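PDB 4DY0: glia-derived nexin from Homo sapiens, which inhibits serine proteases such as thrombin, trypsin and urokinase, binds heparin and promotes neurite extension by blocking thrombin. Local coordinates for residues G65-G70 with V108-D113; R120-N123 with S129-D132; N135-N140 with V163-V168; D296-S301 with S318-K323. One frame throughout, in Å; residues are numbered along the deposited sequence.

Contacts 2, 3 and 4 are linked through the large central sheet of the serpin. Contacts 2 and 3 share helix 127-141, and their centres are 11 Å apart. Contacts 3 and 4 lie on the neighbouring parallel strands 162-170 and 319-328. A probable hydrogen bond joins N166 OD1 to Q322 NE2 at 2.7 Å. In serpins these two strands part to admit the reactive loop. Contact 1 stands apart, its centre 20 Å from those of contacts 3 and 4, and it is the one near the bound heparin sugars. Helix 105-115 of contact 1 runs on into strand 117-121 of contact 2. All four lie away from the predicted reactive bond R346-S347.

Contact 1 (G65-G70 with V108-D113); sequences GVNGVG and VTRNKD
The carbonyl oxygen of V66 accepts two backbone N-H groups of its own loop, and R110 comes up to it from helix 105-115. V69 N lies 3.0 Å from V66 O, and G70 N makes a weak bond to V66 O. These bonds close the turn that leads into helix 70-81, with V69 at the N-cap position. R110 NH2 stands 4.0 Å from V66 O, too far for a hydrogen bond. R110 NH2 is also 3.7 Å from N67 OD1, again a loose polar approach. Both oxygens lie at the edge of the guanidinium, near its plane. The amide of N67 is turned 67° against that plane, so the two groups do not stack. The R110 chain bends at chi2 (-77°) and chi3 (-79°), which swings its end over to the loop. R110 NH2 also lies 4.3 Å from G70 CA. The contact is one arginine end lying against a turn, with loose polar and van der Waals approaches. The bound heparin sugars lie further off: G70 is about 8 Å from an SGN sugar and the R110 side chain about 12 Å from an IDS sugar. V66 and R110 both pack on L48, just after helix 36-47. D113 makes a salt bridge to K74 of helix 70-81, and N111 on the same helix as R110 touches C117 of strand 117-121.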
loop_
_atom_site.group_PDB
_atom_site.type_symbol
_atom_site.label_atom_id
_atom_site.label_comp_id
_atom_site.label_asym_id
_atom_site.label_seq_id
_atom_site.Cartn_x
_atom_site.Cartn_y
_atom_site.Cartn_z
ATOM N N GLY A 65 -21.243 -1.752 -0.163
ATOM C CA GLY A 65 -21.318 -3.198 -0.332
ATOM C C GLY A 65 -20.750 -3.600 -1.680
ATOM O O GLY A 65 -20.962 -2.911 -2.680
ATOM N N VAL A 66 -20.020 -4.710 -1.713
ATOM C CA VAL A 66 -19.423 -5.178 -2.957
ATOM C C VAL A 66 -20.495 -5.550 -3.979
ATOM O O VAL A 66 -20.374 -5.221 -5.158
ATOM C CB VAL A 66 -18.484 -6.370 -2.730
ATOM C CG1 VAL A 66 -17.962 -6.886 -4.060
ATOM C CG2 VAL A 66 -17.333 -5.962 -1.834
ATOM N N ASN A 67 -21.539 -6.237 -3.522
ATOM C CA ASN A 67 -22.685 -6.546 -4.373
ATOM C C ASN A 67 -23.340 -5.260 -4.853
ATOM O O ASN A 67 -23.876 -4.499 -4.051
ATOM C CB ASN A 67 -23.722 -7.379 -3.614
ATOM C CG ASN A 67 -23.312 -8.828 -3.455
ATOM O OD1 ASN A 67 -22.172 -9.202 -3.723
ATOM N ND2 ASN A 67 -24.250 -9.658 -3.011
ATOM N N GLY A 68 -23.294 -5.013 -6.156
ATOM C CA GLY A 68 -23.898 -3.806 -6.704
ATOM C C GLY A 68 -22.895 -2.700 -6.957
ATOM O O GLY A 68 -23.257 -1.607 -7.387
ATOM N N VAL A 69 -21.628 -2.980 -6.685
ATOM C CA VAL A 69 -20.557 -2.063 -7.050
ATOM C C VAL A 69 -19.397 -2.850 -7.646
ATOM O O VAL A 69 -18.438 -2.276 -8.155
ATOM C CB VAL A 69 -20.094 -1.219 -5.843
ATOM C CG1 VAL A 69 -18.694 -0.681 -6.070
ATOM C CG2 VAL A 69 -21.070 -0.080 -5.594
ATOM N N GLY A 70 -19.512 -4.173 -7.599
ATOM C CA GLY A 70 -18.466 -5.068 -8.090
ATOM C C GLY A 70 -17.889 -4.696 -9.445
ATOM O O GLY A 70 -16.670 -4.618 -9.605
ATOM N N VAL A 108 -15.649 -17.977 -4.753
ATOM C CA VAL A 108 -14.437 -18.205 -5.540
ATOM C C VAL A 108 -14.491 -17.406 -6.833
ATOM O O VAL A 108 -13.532 -16.725 -7.202
ATOM C CB VAL A 108 -14.255 -19.692 -5.895
ATOM C CG1 VAL A 108 -13.040 -19.877 -6.801
ATOM C CG2 VAL A 108 -14.119 -20.530 -4.634
ATOM N N THR A 109 -15.630 -17.498 -7.510
ATOM C CA THR A 109 -15.847 -16.821 -8.781
ATOM C C THR A 109 -15.747 -15.310 -8.655
ATOM O O THR A 109 -14.951 -14.673 -9.346
ATOM C CB THR A 109 -17.232 -17.168 -9.346
ATOM O OG1 THR A 109 -17.346 -18.589 -9.485
ATOM C CG2 THR A 109 -17.438 -16.506 -10.701
ATOM N N ARG A 110 -16.569 -14.741 -7.776
ATOM C CA ARG A 110 -16.603 -13.295 -7.573
ATOM C C ARG A 110 -15.229 -12.738 -7.223
ATOM O O ARG A 110 -14.844 -11.675 -7.708
ATOM C CB ARG A 110 -17.624 -12.919 -6.492
ATOM C CG ARG A 110 -19.074 -13.204 -6.874
ATOM C CD ARG A 110 -19.612 -12.158 -7.842
ATOM N NE ARG A 110 -19.996 -10.921 -7.160
ATOM C CZ ARG A 110 -20.255 -9.772 -7.779
ATOM N NH1 ARG A 110 -20.163 -9.688 -9.101
ATOM N NH2 ARG A 110 -20.599 -8.700 -7.075
ATOM N N ASN A 111 -14.488 -13.454 -6.382
ATOM C CA ASN A 111 -13.153 -13.002 -5.986
ATOM C C ASN A 111 -12.176 -12.953 -7.160
ATOM O O ASN A 111 -11.404 -12.002 -7.293
ATOM C CB ASN A 111 -12.593 -13.847 -4.836
ATOM C CG ASN A 111 -12.779 -13.183 -3.479
ATOM O OD1 ASN A 111 -12.441 -12.013 -3.300
ATOM N ND2 ASN A 111 -13.309 -13.932 -2.514
ATOM N N LYS A 112 -12.219 -13.972 -8.012
ATOM C CA LYS A 112 -11.359 -14.009 -9.186
ATOM C C LYS A 112 -11.735 -12.876 -10.127
ATOM O O LYS A 112 -10.873 -12.165 -10.641
ATOM C CB LYS A 112 -11.478 -15.355 -9.906
ATOM C CG LYS A 112 -10.533 -15.518 -11.096
ATOM N N ASP A 113 -13.035 -12.702 -10.334
ATOM C CA ASP A 113 -13.538 -11.702 -11.268
ATOM C C ASP A 113 -13.254 -10.269 -10.807
ATOM O O ASP A 113 -12.655 -9.481 -11.535
ATOM C CB ASP A 113 -15.041 -11.900 -11.484
ATOM C CG ASP A 113 -15.609 -10.974 -12.543
ATOM O OD1 ASP A 113 -16.664 -10.353 -12.281
ATOM O OD2 ASP A 113 -15.004 -10.866 -13.633
#

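Contact 2 (R120-N123 with S129-D132); sequences RNVN and SACD
V122 and N123 meet A130 where the serpin chain leaves edge strand 117-121 and turns back into helix 127-141, the helix that packs on one face of the central sheet. The link between the two segments is short, five residues, so this is a local strand-to-helix turn. The apolar part is small. V122 points toward the helix and offers one methyl, CG2, which lies 4.2 Å from A130 CB. Its chi1 of 81° puts CG1 between the backbone N and the carbonyl carbon and leaves V122 CG2 anti to the N, facing the helix 4.0 Å from A130 CA. V122 also touches S133, one turn further along the same helix. The remaining contacts bring carbon against carbonyl oxygen. They are van der Waals touches, since carbon is the partner in each. V122 CG2 sits 3.8 Å from A130 O. On the strand side, the backbone of V122 is tied to V97 of strand 90-97. R120, two residues earlier, packs on W137 and makes a salt bridge to E118. V122 and N123 also touch a crystal neighbour. The closest approach between the two segments is that of A130 CB to the backbone oxygen N123 O, at 3.5 Å.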
loop_
_atom_site.group_PDB
_atom_site.type_symbol
_atom_site.label_atom_id
_atom_site.label_comp_id
_atom_site.label_asym_id
_atom_site.label_seq_id
_atom_site.Cartn_x
_atom_site.Cartn_y
_atom_site.Cartn_z
ATOM N N ARG A 120 -7.358 -20.466 -2.618
ATOM C CA ARG A 120 -6.435 -21.591 -2.630
ATOM C C ARG A 120 -6.380 -22.328 -1.329
ATOM O O ARG A 120 -6.591 -21.784 -0.315
ATOM C CB ARG A 120 -5.012 -21.115 -2.899
ATOM C CG ARG A 120 -4.825 -20.362 -4.151
ATOM C CD ARG A 120 -3.446 -19.903 -4.310
ATOM N NE ARG A 120 -2.544 -21.025 -4.456
ATOM C CZ ARG A 120 -2.075 -21.467 -5.601
ATOM N NH1 ARG A 120 -2.396 -20.875 -6.711
ATOM N NH2 ARG A 120 -1.287 -22.497 -5.624
ATOM N N ASN A 121 -6.088 -23.605 -1.371
ATOM C CA ASN A 121 -6.111 -24.430 -0.178
ATOM C C ASN A 121 -4.740 -24.660 0.367
ATOM O O ASN A 121 -3.792 -24.531 -0.325
ATOM C CB ASN A 121 -6.822 -25.763 -0.426
ATOM C CG ASN A 121 -5.876 -26.901 -0.597
ATOM O OD1 ASN A 121 -5.786 -27.761 0.238
ATOM N ND2 ASN A 121 -5.134 -26.879 -1.657
ATOM N N VAL A 122 -4.627 -24.965 1.625
ATOM C CA VAL A 122 -3.316 -25.157 2.140
ATOM C C VAL A 122 -3.397 -26.039 3.347
ATOM O O VAL A 122 -4.381 -26.045 4.023
ATOM C CB VAL A 122 -2.640 -23.758 2.457
ATOM C CG1 VAL A 122 -3.069 -23.192 3.776
ATOM C CG2 VAL A 122 -1.175 -23.826 2.403
ATOM N N ASN A 123 -2.325 -26.750 3.641
ATOM C CA ASN A 123 -2.323 -27.678 4.759
ATOM C C ASN A 123 -1.858 -27.002 6.046
ATOM O O ASN A 123 -0.689 -27.110 6.416
ATOM C CB ASN A 123 -1.431 -28.881 4.438
ATOM C CG ASN A 123 -1.563 -29.995 5.456
ATOM O OD1 ASN A 123 -2.575 -30.098 6.154
ATOM N ND2 ASN A 123 -0.541 -30.842 5.542
ATOM N N SER A 129 5.285 -26.411 6.153
ATOM C CA SER A 129 4.965 -26.677 4.752
ATOM C C SER A 129 3.949 -25.664 4.246
ATOM O O SER A 129 4.033 -25.193 3.111
ATOM C CB SER A 129 4.442 -28.102 4.560
ATOM N N ALA A 130 2.990 -25.327 5.102
ATOM C CA ALA A 130 1.968 -24.345 4.759
ATOM C C ALA A 130 2.591 -23.017 4.330
ATOM O O ALA A 130 2.220 -22.452 3.296
ATOM C CB ALA A 130 1.017 -24.137 5.927
ATOM N N CYS A 131 3.540 -22.527 5.126
ATOM C CA CYS A 131 4.237 -21.284 4.813
ATOM C C CYS A 131 5.022 -21.413 3.516
ATOM O O CYS A 131 5.083 -20.474 2.723
ATOM C CB CYS A 131 5.173 -20.891 5.955
ATOM S SG CYS A 131 4.338 -20.689 7.536
ATOM N N ASP A 132 5.620 -22.584 3.309
ATOM C CA ASP A 132 6.337 -22.872 2.076
ATOM C C ASP A 132 5.453 -22.641 0.861
ATOM O O ASP A 132 5.843 -21.950 -0.082
ATOM C CB ASP A 132 6.830 -24.317 2.070
ATOM C CG ASP A 132 8.146 -24.491 2.802
ATOM O OD1 ASP A 132 8.642 -23.507 3.386
ATOM O OD2 ASP A 132 8.684 -25.619 2.785
#

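Contact 3 (N135-N140 with V163-V168); sequences NAWVKN and VLVNAV
V138 and W137 of helix 127-141 pack on V165 and A167 of strand 162-170 through apolar carbons. V138 uses both branches. Its CG1 lies 4.0 Å from A167 CB, and its CG2 lies 4.3 Å from V165 CG1. With chi1 at 180°, CG1 is anti to the backbone N and CG2 stands beside it, so the two methyls are split between two strand residues. V165 and A167 both face the helix, while N166 between them points away. W137 adds a second touch on V165. W137 CZ3 lies 4.4 Å from V165 CG1, which sits at the ring edge near its plane. This is the helix that covers one face of the main sheet in serpins. The axes of 135-140 and 163-168 approach to 10.0 Å and cross at -29°, so the helix runs roughly along the strand. In the next shell, L149 packs on both V138 and V165, and I146 packs on V138. The loop that carries L149 is pinned to the helix by N135 OD1, which accepts L149 N and, more weakly, L150 N. The W137 ring is set against F96 edge-to-face and rests on A92 and A94 of strand 90-97. On the far face of the sheet, N166 ND2 bonds to N93 OD1.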
loop_
_atom_site.group_PDB
_atom_site.type_symbol
_atom_site.label_atom_id
_atom_site.label_comp_id
_atom_site.label_asym_id
_atom_site.label_seq_id
_atom_site.Cartn_x
_atom_site.Cartn_y
_atom_site.Cartn_z
ATOM N N ASN A 135 4.506 -18.877 0.477
ATOM C CA ASN A 135 5.691 -18.181 -0.011
ATOM C C ASN A 135 6.008 -18.508 -1.468
ATOM O O ASN A 135 6.237 -17.609 -2.277
ATOM C CB ASN A 135 6.893 -18.475 0.892
ATOM C CG ASN A 135 6.759 -17.829 2.260
ATOM O OD1 ASN A 135 6.018 -16.859 2.427
ATOM N ND2 ASN A 135 7.469 -18.366 3.246
ATOM N N ALA A 136 6.009 -19.793 -1.802
ATOM C CA ALA A 136 6.223 -20.217 -3.181
ATOM C C ALA A 136 5.234 -19.538 -4.129
ATOM O O ALA A 136 5.587 -19.159 -5.248
ATOM C CB ALA A 136 6.115 -21.736 -3.295
ATOM N N TRP A 137 3.993 -19.384 -3.678
ATOM C CA TRP A 137 2.963 -18.773 -4.511
ATOM C C TRP A 137 3.176 -17.263 -4.669
ATOM O O TRP A 137 3.038 -16.720 -5.768
ATOM C CB TRP A 137 1.565 -19.076 -3.962
ATOM C CG TRP A 137 0.480 -18.351 -4.698
ATOM C CD1 TRP A 137 -0.151 -18.756 -5.842
ATOM C CD2 TRP A 137 -0.092 -17.083 -4.352
ATOM N NE1 TRP A 137 -1.084 -17.819 -6.225
ATOM C CE2 TRP A 137 -1.067 -16.785 -5.327
ATOM C CE3 TRP A 137 0.125 -16.175 -3.311
ATOM C CZ2 TRP A 137 -1.823 -15.615 -5.291
ATOM C CZ3 TRP A 137 -0.627 -15.014 -3.276
ATOM C CH2 TRP A 137 -1.590 -14.744 -4.260
ATOM N N VAL A 138 3.518 -16.587 -3.577
ATOM C CA VAL A 138 3.765 -15.150 -3.646
ATOM C C VAL A 138 4.941 -14.863 -4.574
ATOM O O VAL A 138 4.831 -14.057 -5.499
ATOM C CB VAL A 138 4.040 -14.540 -2.261
ATOM C CG1 VAL A 138 4.283 -13.043 -2.388
ATOM C CG2 VAL A 138 2.880 -14.809 -1.324
ATOM N N LYS A 139 6.062 -15.532 -4.321
ATOM C CA LYS A 139 7.248 -15.398 -5.163
ATOM C C LYS A 139 6.908 -15.621 -6.631
ATOM O O LYS A 139 7.279 -14.824 -7.493
ATOM C CB LYS A 139 8.333 -16.387 -4.728
ATOM N N ASN A 140 6.200 -16.708 -6.912
ATOM C CA ASN A 140 5.825 -17.036 -8.283
ATOM C C ASN A 140 4.841 -16.026 -8.864
ATOM O O ASN A 140 4.861 -15.741 -10.059
ATOM C CB ASN A 140 5.236 -18.447 -8.353
ATOM C CG ASN A 140 4.841 -18.846 -9.763
ATOM O OD1 ASN A 140 5.534 -18.530 -10.731
ATOM N ND2 ASN A 140 3.721 -19.548 -9.883
ATOM N N VAL A 163 -6.347 -17.386 6.044
ATOM C CA VAL A 163 -5.327 -16.346 5.998
ATOM C C VAL A 163 -5.384 -15.597 4.675
ATOM O O VAL A 163 -5.305 -16.205 3.612
ATOM C CB VAL A 163 -3.911 -16.935 6.163
ATOM C CG1 VAL A 163 -2.864 -15.895 5.819
ATOM C CG2 VAL A 163 -3.709 -17.463 7.575
ATOM N N LEU A 164 -5.524 -14.279 4.746
ATOM C CA LEU A 164 -5.540 -13.442 3.552
ATOM C C LEU A 164 -4.146 -12.945 3.227
ATOM O O LEU A 164 -3.361 -12.659 4.127
ATOM C CB LEU A 164 -6.452 -12.235 3.758
ATOM C CG LEU A 164 -7.903 -12.347 3.308
ATOM C CD1 LEU A 164 -7.987 -12.186 1.802
ATOM C CD2 LEU A 164 -8.503 -13.670 3.763
ATOM N N VAL A 165 -3.844 -12.827 1.940
ATOM C CA VAL A 165 -2.574 -12.256 1.523
ATOM C C VAL A 165 -2.735 -11.240 0.403
ATOM O O VAL A 165 -3.387 -11.506 -0.606
ATOM C CB VAL A 165 -1.589 -13.336 1.077
ATOM C CG1 VAL A 165 -0.349 -12.694 0.492
ATOM C CG2 VAL A 165 -1.223 -14.222 2.250
ATOM N N ASN A 166 -2.138 -10.069 0.596
ATOM C CA ASN A 166 -2.056 -9.048 -0.443
ATOM C C ASN A 166 -0.612 -8.612 -0.641
ATOM O O ASN A 166 0.012 -8.088 0.283
ATOM C CB ASN A 166 -2.903 -7.833 -0.078
ATOM C CG ASN A 166 -2.716 -6.684 -1.050
ATOM O OD1 ASN A 166 -2.458 -5.550 -0.649
ATOM N ND2 ASN A 166 -2.830 -6.978 -2.337
ATOM N N ALA A 167 -0.083 -8.830 -1.843
ATOM C CA ALA A 167 1.299 -8.472 -2.148
ATOM C C ALA A 167 1.365 -7.539 -3.344
ATOM O O ALA A 167 0.767 -7.811 -4.386
ATOM C CB ALA A 167 2.122 -9.719 -2.406
ATOM N N VAL A 168 2.094 -6.437 -3.193
ATOM C CA VAL A 168 2.216 -5.448 -4.262
ATOM C C VAL A 168 3.680 -5.110 -4.555
ATOM O O VAL A 168 4.453 -4.823 -3.640
ATOM C CB VAL A 168 1.458 -4.147 -3.921
ATOM C CG1 VAL A 168 1.415 -3.229 -5.135
ATOM C CG2 VAL A 168 0.051 -4.457 -3.441
#

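Contact 4 (D296-S301 with S318-K323). With SO4 (sulfate ion), chain D.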
loop_
_atom_site.group_PDB
_atom_site.type_symbol
_atom_site.label_atom_id
_atom_site.label_comp_id
_atom_site.label_asym_id
_atom_site.label_seq_id
_atom_site.Cartn_x
_atom_site.Cartn_y
_atom_site.Cartn_z
ATOM N N ASP A 296 -15.471 -8.891 14.578
ATOM C CA ASP A 296 -16.033 -10.240 14.526
ATOM C C ASP A 296 -15.200 -11.233 13.709
ATOM O O ASP A 296 -14.895 -12.327 14.180
ATOM C CB ASP A 296 -17.468 -10.209 14.002
ATOM C CG ASP A 296 -18.438 -9.577 14.983
ATOM O OD1 ASP A 296 -17.991 -9.043 16.025
ATOM O OD2 ASP A 296 -19.654 -9.617 14.712
ATOM N N MET A 297 -14.834 -10.852 12.491
ATOM C CA MET A 297 -14.133 -11.766 11.591
ATOM C C MET A 297 -12.857 -12.358 12.188
ATOM O O MET A 297 -12.366 -13.378 11.715
ATOM C CB MET A 297 -13.817 -11.084 10.260
ATOM C CG MET A 297 -12.692 -10.062 10.313
ATOM S SD MET A 297 -12.532 -9.225 8.720
ATOM C CE MET A 297 -10.948 -8.418 8.921
ATOM N N PHE A 298 -12.325 -11.718 13.225
ATOM C CA PHE A 298 -11.099 -12.194 13.859
ATOM C C PHE A 298 -11.394 -13.055 15.075
ATOM O O PHE A 298 -10.494 -13.670 15.640
ATOM C CB PHE A 298 -10.205 -11.020 14.267
ATOM C CG PHE A 298 -9.792 -10.153 13.118
ATOM C CD1 PHE A 298 -8.972 -10.649 12.120
ATOM C CD2 PHE A 298 -10.217 -8.838 13.040
ATOM C CE1 PHE A 298 -8.587 -9.851 11.056
ATOM C CE2 PHE A 298 -9.836 -8.032 11.980
ATOM C CZ PHE A 298 -9.020 -8.541 10.986
ATOM N N ASP A 299 -12.657 -13.096 15.480
ATOM C CA ASP A 299 -13.036 -13.824 16.683
ATOM C C ASP A 299 -13.508 -15.228 16.342
ATOM O O ASP A 299 -14.331 -15.423 15.449
ATOM C CB ASP A 299 -14.107 -13.063 17.465
ATOM C CG ASP A 299 -14.468 -13.742 18.774
ATOM O OD1 ASP A 299 -15.191 -14.763 18.749
ATOM O OD2 ASP A 299 -14.039 -13.239 19.832
ATOM N N SER A 300 -12.984 -16.201 17.073
ATOM C CA SER A 300 -13.260 -17.608 16.818
ATOM C C SER A 300 -14.754 -17.948 16.859
ATOM O O SER A 300 -15.237 -18.748 16.061
ATOM C CB SER A 300 -12.493 -18.468 17.819
ATOM N N SER A 301 -15.486 -17.331 17.782
ATOM C CA SER A 301 -16.908 -17.626 17.938
ATOM C C SER A 301 -17.811 -16.726 17.094
ATOM O O SER A 301 -18.788 -17.190 16.512
ATOM C CB SER A 301 -17.319 -17.515 19.407
ATOM O OG SER A 301 -16.366 -18.127 20.253
ATOM N N SER A 318 -7.421 -15.491 10.674
ATOM C CA SER A 318 -6.319 -15.524 11.627
ATOM C C SER A 318 -5.372 -14.348 11.411
ATOM O O SER A 318 -4.897 -13.739 12.368
ATOM C CB SER A 318 -5.553 -16.850 11.523
ATOM O OG SER A 318 -6.344 -17.944 11.960
ATOM N N HIS A 319 -5.104 -14.040 10.147
ATOM C CA HIS A 319 -4.187 -12.969 9.781
ATOM C C HIS A 319 -4.546 -12.436 8.406
ATOM O O HIS A 319 -5.021 -13.182 7.544
ATOM C CB HIS A 319 -2.743 -13.472 9.738
ATOM C CG HIS A 319 -2.235 -13.981 11.049
ATOM N ND1 HIS A 319 -2.034 -13.161 12.140
ATOM C CD2 HIS A 319 -1.873 -15.225 11.442
ATOM C CE1 HIS A 319 -1.580 -13.881 13.150
ATOM N NE2 HIS A 319 -1.474 -15.137 12.754
ATOM N N ILE A 320 -4.319 -11.142 8.213
ATOM C CA ILE A 320 -4.421 -10.518 6.904
ATOM C C ILE A 320 -3.079 -9.871 6.620
ATOM O O ILE A 320 -2.780 -8.796 7.139
ATOM C CB ILE A 320 -5.520 -9.443 6.867
ATOM C CG1 ILE A 320 -6.881 -10.061 7.206
ATOM C CG2 ILE A 320 -5.563 -8.777 5.498
ATOM C CD1 ILE A 320 -7.996 -9.041 7.376
ATOM N N LEU A 321 -2.265 -10.543 5.812
ATOM C CA LEU A 321 -0.888 -10.119 5.580
ATOM C C LEU A 321 -0.723 -9.332 4.292
ATOM O O LEU A 321 -1.104 -9.791 3.214
ATOM C CB LEU A 321 0.039 -11.329 5.551
ATOM C CG LEU A 321 -0.076 -12.251 6.762
ATOM C CD1 LEU A 321 0.676 -13.544 6.510
ATOM C CD2 LEU A 321 0.433 -11.560 8.017
ATOM N N GLN A 322 -0.149 -8.142 4.415
ATOM C CA GLN A 322 0.185 -7.332 3.256
ATOM C C GLN A 322 1.685 -7.078 3.212
ATOM O O GLN A 322 2.289 -6.692 4.214
ATOM C CB GLN A 322 -0.561 -6.000 3.287
ATOM C CG GLN A 322 -0.204 -5.084 2.129
ATOM C CD GLN A 322 -1.030 -3.815 2.114
ATOM O OE1 GLN A 322 -0.687 -2.825 2.769
ATOM N NE2 GLN A 322 -2.127 -3.833 1.357
ATOM N N LYS A 323 2.282 -7.305 2.047
ATOM C CA LYS A 323 3.682 -6.974 1.839
ATOM C C LYS A 323 3.807 -6.069 0.625
ATOM O O LYS A 323 3.297 -6.379 -0.449
ATOM C CB LYS A 323 4.516 -8.237 1.659
ATOM C CG LYS A 323 6.015 -7.998 1.709
ATOM C CD LYS A 323 6.750 -9.251 2.163
ATOM C CE LYS A 323 8.255 -9.034 2.192
ATOM N NZ LYS A 323 8.944 -10.157 2.882
HETATM S S SO4 D . 11.554 -10.444 0.006
HETATM O O1 SO4 D . 12.938 -9.975 -0.232
HETATM O O2 SO4 D . 10.827 -9.440 0.814
HETATM O O3 SO4 D . 10.867 -10.622 -1.293
HETATM O O4 SO4 D . 11.588 -11.731 0.740
#
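M297 has its CG between the backbone N and carbonyl carbon (chi1 74°) and is extended beyond it, which carries CE to I320. I320 has CG1 beside its backbone N (chi1 -60°) and ends in an outstretched CD1. The site joins a short 3-10 turn to the start of strand 319-328 in the central serpin sheet. CD1 of I320 is the methyl that both partners touch. M297 CE lies 3.4 Å from I320 CD1, which is short for two methyls, so its exact value is doubtful. The F298 ring meets I320 edge-on, with CZ 3.8 Å from CD1. M297 CG also covers one face of that ring, over its centre. I320 packs further on V42 and L46 of helix 36-47 and on L289 of helix 286-291. Beyond the turn, D299 OD1 accepts S301 N at 2.8 Å, an Asx turn that shapes the loop. At the far end of 318-323, K323 NZ bonds to the carbonyl oxygens of D147 and N148. A sulfate, probably from the crystallisation liquor and also bound by D147 N, lies alongside the end of K323. The 2.9 Å bond from K323 NZ to sulfate O2 is weak, and K323 CE is equally near O2, a doubtful geometry.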